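Side-chain contacts in A-adding tRNA nucleotidyltransferase (Aquifex aeolicus, PDB 4WBY), which adds the terminal adenosine to tRNA ending in CC, using ATP and magnesium to complete the CCA end: residues I161-R166 with R203-N208; V165-A170 with K187-A192; A170-G175 with I210-R215; D217-I222 with W272-I277. All coordinates share one frame; numbering follows the deposited sequence.

Interaction 1: I161-R166 with R203-N208; sequences IEDPVR and RGRLIN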
# COMPACT_ATOMS: atom_id res chain seq x y z
N ILE A 161 19.44 -8.21 -9.31
CA ILE A 161 20.46 -8.96 -8.58
C ILE A 161 20.93 -8.14 -7.38
O ILE A 161 21.10 -8.64 -6.27
CB ILE A 161 21.70 -9.28 -9.46
CG1 ILE A 161 21.30 -9.91 -10.80
CG2 ILE A 161 22.66 -10.21 -8.73
CD1 ILE A 161 22.49 -10.08 -11.76
N GLU A 162 21.13 -6.85 -7.64
CA GLU A 162 21.61 -5.90 -6.65
C GLU A 162 20.62 -5.74 -5.49
O GLU A 162 21.01 -5.68 -4.32
CB GLU A 162 21.87 -4.56 -7.36
CG GLU A 162 22.26 -3.39 -6.52
CD GLU A 162 22.48 -2.16 -7.38
OE1 GLU A 162 21.51 -1.63 -7.96
OE2 GLU A 162 23.63 -1.73 -7.49
N ASP A 163 19.33 -5.71 -5.82
CA ASP A 163 18.28 -5.57 -4.82
C ASP A 163 17.03 -6.31 -5.26
O ASP A 163 16.15 -5.73 -5.91
CB ASP A 163 17.96 -4.10 -4.56
CG ASP A 163 17.01 -3.92 -3.39
OD1 ASP A 163 16.63 -4.94 -2.77
OD2 ASP A 163 16.64 -2.76 -3.08
N PRO A 164 16.93 -7.59 -4.89
CA PRO A 164 15.79 -8.40 -5.35
C PRO A 164 14.43 -7.92 -4.84
O PRO A 164 13.43 -8.31 -5.42
CB PRO A 164 16.11 -9.80 -4.80
CG PRO A 164 17.61 -9.83 -4.67
CD PRO A 164 18.00 -8.42 -4.29
N VAL A 165 14.38 -7.08 -3.81
CA VAL A 165 13.10 -6.50 -3.40
C VAL A 165 12.48 -5.70 -4.55
O VAL A 165 11.25 -5.57 -4.64
CB VAL A 165 13.24 -5.62 -2.16
CG1 VAL A 165 11.87 -5.17 -1.67
CG2 VAL A 165 13.96 -6.40 -1.07
N ARG A 166 13.31 -5.21 -5.46
CA ARG A 166 12.79 -4.48 -6.62
C ARG A 166 11.93 -5.35 -7.52
O ARG A 166 11.15 -4.83 -8.30
CB ARG A 166 13.94 -3.88 -7.43
CG ARG A 166 14.65 -2.76 -6.71
CD ARG A 166 15.84 -2.30 -7.51
NE ARG A 166 16.55 -1.22 -6.84
CZ ARG A 166 17.86 -1.01 -6.96
NH1 ARG A 166 18.62 -1.80 -7.73
NH2 ARG A 166 18.42 -0.01 -6.31
N ARG A 203 14.63 -10.81 4.40
CA ARG A 203 13.24 -11.12 4.68
C ARG A 203 12.40 -9.90 5.05
O ARG A 203 11.31 -9.68 4.51
CB ARG A 203 13.18 -12.14 5.81
CG ARG A 203 11.79 -12.58 6.16
CD ARG A 203 11.40 -13.78 5.35
NE ARG A 203 10.05 -14.24 5.65
CZ ARG A 203 9.37 -15.07 4.88
NH1 ARG A 203 9.92 -15.54 3.77
NH2 ARG A 203 8.14 -15.43 5.21
N GLY A 204 12.93 -9.09 5.96
CA GLY A 204 12.20 -7.94 6.46
C GLY A 204 11.82 -6.97 5.37
O GLY A 204 10.73 -6.40 5.37
N ARG A 205 12.72 -6.78 4.41
CA ARG A 205 12.46 -5.84 3.32
C ARG A 205 11.42 -6.39 2.34
O ARG A 205 10.61 -5.63 1.81
CB ARG A 205 13.77 -5.49 2.61
CG ARG A 205 14.69 -4.67 3.51
CD ARG A 205 15.90 -4.13 2.79
NE ARG A 205 15.55 -3.21 1.72
CZ ARG A 205 15.87 -3.38 0.44
NH1 ARG A 205 16.58 -4.44 0.08
NH2 ARG A 205 15.50 -2.49 -0.47
N LEU A 206 11.42 -7.71 2.12
CA LEU A 206 10.37 -8.32 1.31
C LEU A 206 9.00 -8.15 1.96
O LEU A 206 8.02 -7.79 1.31
CB LEU A 206 10.64 -9.81 1.07
CG LEU A 206 11.84 -10.17 0.21
CD1 LEU A 206 11.96 -11.68 0.07
CD2 LEU A 206 11.73 -9.49 -1.16
N ILE A 207 8.94 -8.42 3.26
CA ILE A 207 7.69 -8.30 4.01
C ILE A 207 7.19 -6.86 3.97
O ILE A 207 5.99 -6.62 3.75
CB ILE A 207 7.87 -8.77 5.48
CG1 ILE A 207 7.72 -10.30 5.60
CG2 ILE A 207 6.82 -8.14 6.39
CD1 ILE A 207 8.48 -11.13 4.61
N ASN A 208 8.09 -5.90 4.14
CA ASN A 208 7.70 -4.49 4.09
C ASN A 208 7.10 -4.12 2.74
O ASN A 208 6.16 -3.34 2.67
CB ASN A 208 8.89 -3.58 4.40
CG ASN A 208 9.29 -3.60 5.85
OD1 ASN A 208 8.50 -4.00 6.72
ND2 ASN A 208 10.51 -3.16 6.14
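Asp163 and Arg205 join two parts of the ATP-binding site, in the helical part of the chain that carries these ATP-binding residues: the turn between helices 159-162 and 165-177, and the first turns of helix 203-214. The charged part is a two-nitrogen, end-on salt bridge. Arg205 NH1 donates to Asp163 OD1 and Arg205 NH2 to Asp163 OD2, the latter over 2.9 Å with an N-H...O angle of 166°. Both oxygens lie close to the guanidinium plane, but the carboxylate is twisted 37° against it, with NH2 on the syn side of OD2 and NH1 above the carboxylate plane at OD1. From the other face of that plane, Val165 N donates to Asp163 OD1 at 3.3 Å, a capping bond at the turn into helix 165-177. Asp163 is therefore held by its own turn as well as by the neighbouring helix; a leucine here would probably leave the Arg205 guanidinium without its acidic mate and the backbone N of Val165 without its cap. Within segment 161-166, a separate salt bridge runs from Arg166 NH1 to the anti lone pair of Glu162 OE1, and NH1 also bonds to Ser159 O. The apolar part centres on Val165. Its CG2 lies over one face of the Arg205 guanidinium, 3.5 Å from NH1, while the arginine chain, bent at chi3 (63°), brings its end round to the aspartate. The same methyl also meets the buried Leu206, Val165 CG2 to Leu206 CD2 being 3.8 Å.

Interaction 2: V165-A170 with K187-A192; sequences VRILRA and KLLKQA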
# COMPACT_ATOMS: atom_id res chain seq x y z
N VAL A 165 14.38 -7.08 -3.81
CA VAL A 165 13.10 -6.50 -3.40
C VAL A 165 12.48 -5.70 -4.55
O VAL A 165 11.25 -5.57 -4.64
CB VAL A 165 13.24 -5.62 -2.16
CG1 VAL A 165 11.87 -5.17 -1.67
CG2 VAL A 165 13.96 -6.40 -1.07
N ARG A 166 13.31 -5.21 -5.46
CA ARG A 166 12.79 -4.48 -6.62
C ARG A 166 11.93 -5.35 -7.52
O ARG A 166 11.15 -4.83 -8.30
CB ARG A 166 13.94 -3.88 -7.43
CG ARG A 166 14.65 -2.76 -6.71
CD ARG A 166 15.84 -2.30 -7.51
NE ARG A 166 16.55 -1.22 -6.84
CZ ARG A 166 17.86 -1.01 -6.96
NH1 ARG A 166 18.62 -1.80 -7.73
NH2 ARG A 166 18.42 -0.01 -6.31
N ILE A 167 12.10 -6.67 -7.45
CA ILE A 167 11.21 -7.59 -8.17
C ILE A 167 9.76 -7.33 -7.77
O ILE A 167 8.87 -7.17 -8.61
CB ILE A 167 11.58 -9.06 -7.89
CG1 ILE A 167 12.97 -9.39 -8.46
CG2 ILE A 167 10.50 -10.02 -8.44
CD1 ILE A 167 13.54 -10.70 -7.92
N LEU A 168 9.51 -7.30 -6.46
CA LEU A 168 8.16 -7.03 -5.97
C LEU A 168 7.74 -5.59 -6.26
O LEU A 168 6.59 -5.35 -6.64
CB LEU A 168 8.06 -7.32 -4.46
CG LEU A 168 8.28 -8.76 -4.00
CD1 LEU A 168 8.03 -8.86 -2.50
CD2 LEU A 168 7.40 -9.75 -4.75
N ARG A 169 8.67 -4.64 -6.10
CA ARG A 169 8.34 -3.23 -6.33
C ARG A 169 7.92 -3.00 -7.78
O ARG A 169 6.99 -2.24 -8.04
CB ARG A 169 9.52 -2.32 -5.99
CG ARG A 169 9.89 -2.30 -4.52
CD ARG A 169 11.07 -1.35 -4.26
NE ARG A 169 10.83 0.00 -4.74
CZ ARG A 169 10.31 0.98 -4.00
NH1 ARG A 169 9.95 0.75 -2.74
NH2 ARG A 169 10.14 2.18 -4.53
N ALA A 170 8.60 -3.67 -8.71
CA ALA A 170 8.25 -3.53 -10.13
C ALA A 170 6.80 -3.88 -10.37
O ALA A 170 6.09 -3.22 -11.13
CB ALA A 170 9.15 -4.41 -11.00
N LYS A 187 12.66 -10.00 -18.70
CA LYS A 187 13.62 -11.09 -18.73
C LYS A 187 14.45 -11.11 -17.46
O LYS A 187 14.71 -12.17 -16.88
CB LYS A 187 14.55 -10.97 -19.94
CG LYS A 187 13.90 -11.21 -21.26
CD LYS A 187 14.90 -11.05 -22.39
CE LYS A 187 14.19 -11.09 -23.73
NZ LYS A 187 15.11 -10.82 -24.86
N LEU A 188 14.90 -9.93 -17.05
CA LEU A 188 15.74 -9.83 -15.86
C LEU A 188 14.98 -10.25 -14.62
O LEU A 188 15.54 -10.90 -13.74
CB LEU A 188 16.27 -8.40 -15.70
CG LEU A 188 17.26 -7.96 -16.78
CD1 LEU A 188 17.44 -6.45 -16.75
CD2 LEU A 188 18.59 -8.68 -16.60
N LEU A 189 13.71 -9.87 -14.53
CA LEU A 189 12.90 -10.20 -13.37
C LEU A 189 12.69 -11.71 -13.30
O LEU A 189 12.87 -12.32 -12.25
CB LEU A 189 11.57 -9.45 -13.41
CG LEU A 189 10.67 -9.56 -12.17
CD1 LEU A 189 9.85 -8.27 -11.98
CD2 LEU A 189 9.74 -10.77 -12.27
N LYS A 190 12.32 -12.31 -14.42
CA LYS A 190 12.09 -13.76 -14.45
C LYS A 190 13.38 -14.51 -14.13
O LYS A 190 13.35 -15.52 -13.41
CB LYS A 190 11.56 -14.19 -15.82
CG LYS A 190 10.14 -13.69 -16.10
CD LYS A 190 9.71 -13.99 -17.53
CE LYS A 190 9.51 -15.46 -17.77
NZ LYS A 190 8.86 -15.67 -19.09
N GLN A 191 14.50 -14.03 -14.64
CA GLN A 191 15.78 -14.68 -14.39
C GLN A 191 16.17 -14.58 -12.92
O GLN A 191 16.67 -15.55 -12.34
CB GLN A 191 16.87 -14.09 -15.29
CG GLN A 191 16.72 -14.58 -16.73
CD GLN A 191 17.75 -14.02 -17.69
OE1 GLN A 191 18.60 -13.21 -17.31
NE2 GLN A 191 17.69 -14.47 -18.94
N ALA A 192 15.92 -13.42 -12.31
CA ALA A 192 16.26 -13.27 -10.89
C ALA A 192 15.42 -14.22 -10.04
O ALA A 192 15.93 -14.81 -9.09
CB ALA A 192 16.07 -11.83 -10.43
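Helices 165-170 and 187-192 pass at a steep angle, closer to antiparallel than to parallel: their N-to-C directions differ by 131° and the axes come within 10.3 Å. Ile167 and Leu189 form the nearest backbone pair, with CA atoms 6.1 Å apart. The side chains that meet are all aliphatic and buried, and no hydrogen bond crosses between the segments. Leu189 points at the opposite helix and reaches it with its branched end. Its CG stands 3.8 Å from Ile167 CG2, and both of its methyls also lie near that branch. Leu189 CD1 goes further in, resting 3.7 Å from the carbonyl oxygen Ile167 O and 4.0 Å from Ala170 CB, one helical turn on. Ile167 splits its two branches between two partners. With CG1 anti to the carbonyl carbon (chi1 -65°), CG2 is left for Leu189 while the extended CG1 arm carries CD1 to the methyl of Ala192, Ile167 CD1 to Ala192 CB being 3.7 Å. The small alanines, one on each helix, thus face the larger side chains. Were Leu189 cut back to an alanine, a gap would probably open beside Ile167 CG2 and Ala170 CB, and the two helices would be likely to lose much of their apolar tie here. Phe160 of helix 159-162 touches both Ile167 and Leu189, and Leu181 touches both Leu189 and Ala170, extending the same apolar cluster. This is helix-to-helix core packing along helix 165-177, whose residues 165-170 all belong to the ATP-binding segment and whose Arg169 forms a salt bridge with Asp119, another ATP-binding residue.

Interaction 3: A170-G175 with I210-R215; sequences ALRFAG and IKLALR. With SO4 (sulfate ion), chain D.
The ATP-binding site, occupied here by a sulfate ion probably from the crystallisation liquor, gathers Arg172 of helix 165-177 against helix 203-214. Across the two helices the contact is arginine on aliphatic carbon, without a hydrogen bond. Leu212 lies over one face of the Arg172 guanidinium: its CB stands 3.8 Å above the plane, displaced toward the rim, and its CD1 comes within 3.7 Å of Arg172 NH2. Lower down the chain, Arg172 CD rests against the backbone of Ala213, 3.9 Å from its CA. With CG anti to the backbone N (chi1 172°), the arginine extends toward the other helix, and the bend at chi3 (59°) turns its flat end alongside Leu212. At the edge of that end, nearly in plane, Arg172 NH1 donates to O3 of the sulfate over 3.1 Å in an almost straight bond of 173°. The same sulfate oxygen meets the rim of the Phe173 ring, 3.5 Å from Phe173 CZ. Arg172 NE also forms a salt bridge with Glu209, which would help fix the rotation of the guanidinium. Arg176 and Arg35 also bond to the sulfate; Arg35, Arg172 and Arg176 all belong to the known ATP-binding residues. Arginines converging in this way on one tetrahedral anion are consistent with a site for a nucleotide's phosphates.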
# COMPACT_ATOMS: atom_id res chain seq x y z
N ALA A 170 8.60 -3.67 -8.71
CA ALA A 170 8.25 -3.53 -10.13
C ALA A 170 6.80 -3.88 -10.37
O ALA A 170 6.09 -3.22 -11.13
CB ALA A 170 9.15 -4.41 -11.00
N LEU A 171 6.35 -4.95 -9.71
CA LEU A 171 5.00 -5.44 -9.91
C LEU A 171 3.99 -4.53 -9.21
O LEU A 171 2.88 -4.35 -9.70
CB LEU A 171 4.90 -6.89 -9.42
CG LEU A 171 5.92 -7.83 -10.07
CD1 LEU A 171 5.69 -9.28 -9.63
CD2 LEU A 171 5.89 -7.69 -11.60
N ARG A 172 4.38 -3.94 -8.08
CA ARG A 172 3.50 -2.96 -7.43
C ARG A 172 3.26 -1.75 -8.35
O ARG A 172 2.12 -1.33 -8.54
CB ARG A 172 4.07 -2.49 -6.09
CG ARG A 172 3.28 -1.32 -5.49
CD ARG A 172 3.49 -1.18 -3.98
NE ARG A 172 4.89 -0.97 -3.60
CZ ARG A 172 5.47 0.22 -3.48
NH1 ARG A 172 4.78 1.33 -3.74
NH2 ARG A 172 6.73 0.30 -3.10
N PHE A 173 4.33 -1.20 -8.93
CA PHE A 173 4.14 -0.05 -9.81
C PHE A 173 3.42 -0.44 -11.10
O PHE A 173 2.57 0.32 -11.58
CB PHE A 173 5.47 0.65 -10.11
CG PHE A 173 6.07 1.32 -8.90
CD1 PHE A 173 5.36 2.30 -8.22
CD2 PHE A 173 7.31 0.95 -8.43
CE1 PHE A 173 5.90 2.92 -7.09
CE2 PHE A 173 7.86 1.57 -7.32
CZ PHE A 173 7.15 2.55 -6.64
N ALA A 174 3.74 -1.61 -11.65
CA ALA A 174 3.05 -2.06 -12.86
C ALA A 174 1.54 -2.18 -12.61
O ALA A 174 0.73 -1.71 -13.41
CB ALA A 174 3.62 -3.39 -13.37
N GLY A 175 1.17 -2.79 -11.48
CA GLY A 175 -0.24 -2.97 -11.17
C GLY A 175 -0.93 -1.66 -10.82
O GLY A 175 -2.07 -1.41 -11.25
N ILE A 210 5.51 -6.21 0.67
CA ILE A 210 4.18 -6.81 0.55
C ILE A 210 3.17 -5.96 1.32
O ILE A 210 2.03 -5.77 0.88
CB ILE A 210 4.16 -8.26 1.03
CG1 ILE A 210 5.08 -9.11 0.16
CG2 ILE A 210 2.74 -8.82 0.99
CD1 ILE A 210 5.22 -10.57 0.62
N LYS A 211 3.59 -5.43 2.47
CA LYS A 211 2.72 -4.55 3.26
C LYS A 211 2.36 -3.30 2.47
O LYS A 211 1.24 -2.81 2.56
CB LYS A 211 3.39 -4.19 4.59
CG LYS A 211 3.52 -5.40 5.54
CD LYS A 211 4.50 -5.16 6.67
CE LYS A 211 3.99 -4.10 7.62
NZ LYS A 211 4.92 -3.93 8.78
N LEU A 212 3.30 -2.78 1.67
CA LEU A 212 2.99 -1.63 0.83
C LEU A 212 2.01 -2.01 -0.28
O LEU A 212 1.08 -1.25 -0.59
CB LEU A 212 4.27 -1.03 0.22
CG LEU A 212 5.17 -0.32 1.24
CD1 LEU A 212 6.43 0.22 0.57
CD2 LEU A 212 4.43 0.80 1.96
N ALA A 213 2.20 -3.19 -0.87
CA ALA A 213 1.31 -3.62 -1.94
C ALA A 213 -0.14 -3.76 -1.47
O ALA A 213 -1.07 -3.39 -2.20
CB ALA A 213 1.80 -4.93 -2.54
N LEU A 214 -0.34 -4.28 -0.26
CA LEU A 214 -1.71 -4.57 0.17
C LEU A 214 -2.49 -3.27 0.45
O LEU A 214 -3.71 -3.28 0.50
CB LEU A 214 -1.71 -5.51 1.39
CG LEU A 214 -1.37 -5.09 2.82
CD1 LEU A 214 -2.52 -4.36 3.52
CD2 LEU A 214 -0.97 -6.34 3.61
N ARG A 215 -1.78 -2.14 0.57
CA ARG A 215 -2.42 -0.83 0.72
C ARG A 215 -2.94 -0.28 -0.62
O ARG A 215 -3.74 0.66 -0.63
CB ARG A 215 -1.43 0.16 1.34
CG ARG A 215 -1.00 -0.21 2.76
CD ARG A 215 0.36 0.38 3.18
NE ARG A 215 0.42 1.83 3.07
CZ ARG A 215 1.35 2.59 3.64
NH1 ARG A 215 2.30 2.04 4.39
NH2 ARG A 215 1.33 3.91 3.49
S SO4 D . 5.97 5.37 -3.73
O1 SO4 D . 6.87 6.06 -4.68
O2 SO4 D . 4.62 5.45 -4.27
O3 SO4 D . 6.36 3.98 -3.54
O4 SO4 D . 6.02 6.09 -2.46

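Interaction 4: D217-I222 with W272-I277; sequences DRFLEI and WLYLLI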
# COMPACT_ATOMS: atom_id res chain seq x y z
N ASP A 217 -4.89 0.45 -4.10
CA ASP A 217 -6.23 0.26 -4.68
C ASP A 217 -6.25 -0.91 -5.66
O ASP A 217 -7.24 -1.66 -5.74
CB ASP A 217 -6.70 1.53 -5.39
CG ASP A 217 -7.12 2.63 -4.43
OD1 ASP A 217 -7.36 2.34 -3.24
OD2 ASP A 217 -7.22 3.79 -4.89
N ARG A 218 -5.15 -1.08 -6.40
CA ARG A 218 -5.06 -2.13 -7.39
C ARG A 218 -4.30 -3.36 -6.87
O ARG A 218 -3.59 -4.03 -7.62
CB ARG A 218 -4.37 -1.60 -8.66
CG ARG A 218 -5.09 -0.44 -9.33
CD ARG A 218 -6.20 -0.91 -10.26
NE ARG A 218 -7.34 -1.47 -9.54
CZ ARG A 218 -8.27 -0.75 -8.93
NH1 ARG A 218 -8.20 0.57 -8.94
NH2 ARG A 218 -9.27 -1.35 -8.30
N PHE A 219 -4.45 -3.67 -5.58
CA PHE A 219 -3.79 -4.84 -5.02
C PHE A 219 -4.13 -6.13 -5.78
O PHE A 219 -3.25 -6.96 -5.98
CB PHE A 219 -4.16 -4.98 -3.53
CG PHE A 219 -3.39 -6.06 -2.79
CD1 PHE A 219 -2.04 -6.29 -3.04
CD2 PHE A 219 -4.01 -6.79 -1.78
CE1 PHE A 219 -1.34 -7.27 -2.33
CE2 PHE A 219 -3.32 -7.77 -1.06
CZ PHE A 219 -1.98 -8.01 -1.33
N LEU A 220 -5.37 -6.31 -6.22
CA LEU A 220 -5.72 -7.53 -6.96
C LEU A 220 -4.91 -7.63 -8.26
O LEU A 220 -4.41 -8.70 -8.59
CB LEU A 220 -7.22 -7.59 -7.26
CG LEU A 220 -7.67 -8.88 -7.97
CD1 LEU A 220 -7.13 -10.13 -7.27
CD2 LEU A 220 -9.18 -8.94 -8.09
N GLU A 221 -4.75 -6.52 -8.97
CA GLU A 221 -3.94 -6.54 -10.19
C GLU A 221 -2.49 -6.86 -9.86
O GLU A 221 -1.80 -7.55 -10.62
CB GLU A 221 -4.03 -5.20 -10.92
CG GLU A 221 -5.33 -4.99 -11.69
CD GLU A 221 -6.48 -4.46 -10.86
OE1 GLU A 221 -6.33 -4.29 -9.63
OE2 GLU A 221 -7.56 -4.22 -11.45
N ILE A 222 -2.01 -6.34 -8.74
CA ILE A 222 -0.65 -6.62 -8.32
C ILE A 222 -0.50 -8.11 -7.98
O ILE A 222 0.49 -8.74 -8.35
CB ILE A 222 -0.24 -5.74 -7.12
CG1 ILE A 222 -0.23 -4.26 -7.55
CG2 ILE A 222 1.12 -6.14 -6.57
CD1 ILE A 222 -0.15 -3.28 -6.38
N TRP A 272 -5.96 -6.50 3.61
CA TRP A 272 -5.69 -7.65 4.46
C TRP A 272 -6.64 -8.82 4.18
O TRP A 272 -6.27 -9.97 4.36
CB TRP A 272 -5.80 -7.26 5.94
CG TRP A 272 -4.71 -6.34 6.39
CD1 TRP A 272 -4.82 -5.00 6.61
CD2 TRP A 272 -3.35 -6.69 6.67
NE1 TRP A 272 -3.61 -4.50 7.02
CE2 TRP A 272 -2.69 -5.51 7.06
CE3 TRP A 272 -2.63 -7.89 6.63
CZ2 TRP A 272 -1.34 -5.49 7.41
CZ3 TRP A 272 -1.28 -7.87 6.98
CH2 TRP A 272 -0.65 -6.68 7.37
N LEU A 273 -7.86 -8.52 3.73
CA LEU A 273 -8.81 -9.58 3.38
C LEU A 273 -8.33 -10.41 2.19
O LEU A 273 -8.51 -11.62 2.16
CB LEU A 273 -10.18 -8.99 3.06
CG LEU A 273 -10.90 -8.24 4.18
CD1 LEU A 273 -12.28 -7.81 3.71
CD2 LEU A 273 -11.00 -9.11 5.41
N TYR A 274 -7.74 -9.75 1.20
CA TYR A 274 -7.15 -10.47 0.08
C TYR A 274 -6.05 -11.38 0.58
O TYR A 274 -5.94 -12.53 0.16
CB TYR A 274 -6.58 -9.51 -0.96
CG TYR A 274 -7.61 -8.74 -1.75
CD1 TYR A 274 -8.19 -9.29 -2.89
CD2 TYR A 274 -7.99 -7.47 -1.36
CE1 TYR A 274 -9.13 -8.58 -3.61
CE2 TYR A 274 -8.92 -6.75 -2.08
CZ TYR A 274 -9.49 -7.31 -3.20
OH TYR A 274 -10.41 -6.59 -3.92
N LEU A 275 -5.23 -10.86 1.49
CA LEU A 275 -4.14 -11.64 2.05
C LEU A 275 -4.66 -12.88 2.80
O LEU A 275 -4.11 -13.97 2.66
CB LEU A 275 -3.29 -10.78 2.99
CG LEU A 275 -1.96 -11.40 3.37
CD1 LEU A 275 -1.01 -11.39 2.18
CD2 LEU A 275 -1.37 -10.64 4.55
N LEU A 276 -5.71 -12.70 3.58
CA LEU A 276 -6.31 -13.82 4.30
C LEU A 276 -6.80 -14.91 3.34
O LEU A 276 -6.61 -16.09 3.60
CB LEU A 276 -7.48 -13.37 5.17
CG LEU A 276 -7.09 -12.48 6.36
CD1 LEU A 276 -8.32 -12.13 7.19
CD2 LEU A 276 -6.04 -13.16 7.23
N ILE A 277 -7.45 -14.51 2.25
CA ILE A 277 -7.87 -15.48 1.24
C ILE A 277 -6.66 -16.17 0.61
O ILE A 277 -6.65 -17.39 0.43
CB ILE A 277 -8.74 -14.82 0.14
CG1 ILE A 277 -10.08 -14.33 0.72
CG2 ILE A 277 -8.98 -15.77 -1.02
CD1 ILE A 277 -10.85 -15.41 1.49
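Phe219 and Tyr274 form an offset edge-to-face aromatic pair in the all-helical part of the chain, between the start of helix 219-228 and helix 271-278. The ring planes stand 86° apart with centroids separated by 6.0 Å, the edge of Phe219 being directed at the face of Tyr274. The offset is considerable, so the closest approach is to the stem of the tyrosine rather than to the middle of its ring: Phe219 CE2 lies 3.7 Å from Tyr274 CB, and Phe219 CD2 is 4.1 Å from Tyr274 CG and from Tyr274 CD2. The two side chains run past one another in opposite directions. Phe219 holds its CG anti to the backbone N (chi1 -172°), which throws the ring out from the first turn of its helix toward the neighbouring one. In Tyr274 it is the carbonyl carbon that CG opposes (chi1 -70°), and the ring reaches back past Phe219 to Leu220. There the contact is plain apolar packing of Leu220 CB against Tyr274 CE1, and Arg253 of helix 243-262 touches both residues. Within segment 217-222, Arg218, at the N-cap position of helix 219-228, forms a salt bridge through NE with Glu221 OE1 at 3.0 Å; the second oxygen of Glu221 is paired with Arg253. At the far rim of the phenyl ring, close to its plane, Phe219 CE2 comes 4.4 Å from the backbone N of Leu275.

Overall arrangement
Interactions 1 and 3 join the same two helices, 165-177 and 203-214, at successive levels, and interaction 2 packs another helix, 183-194, on the first of them. Chemistry follows position: interaction 1 is partly exposed and carried by a salt bridge, whereas interaction 2 is buried and purely aliphatic. Interaction 3 is buried too, yet places a charged group beside a sulfate. Interaction 2 shares residues of helix 165-177 with both: Val165 and Arg166 with interaction 1, Ala170 with interaction 3. Farther along the chain, interaction 4 is buried aromatic and aliphatic packing between different helices, but it abuts interaction 3, where Phe219 packs against Ala213 and Leu214. Interactions 1 and 4 do not touch.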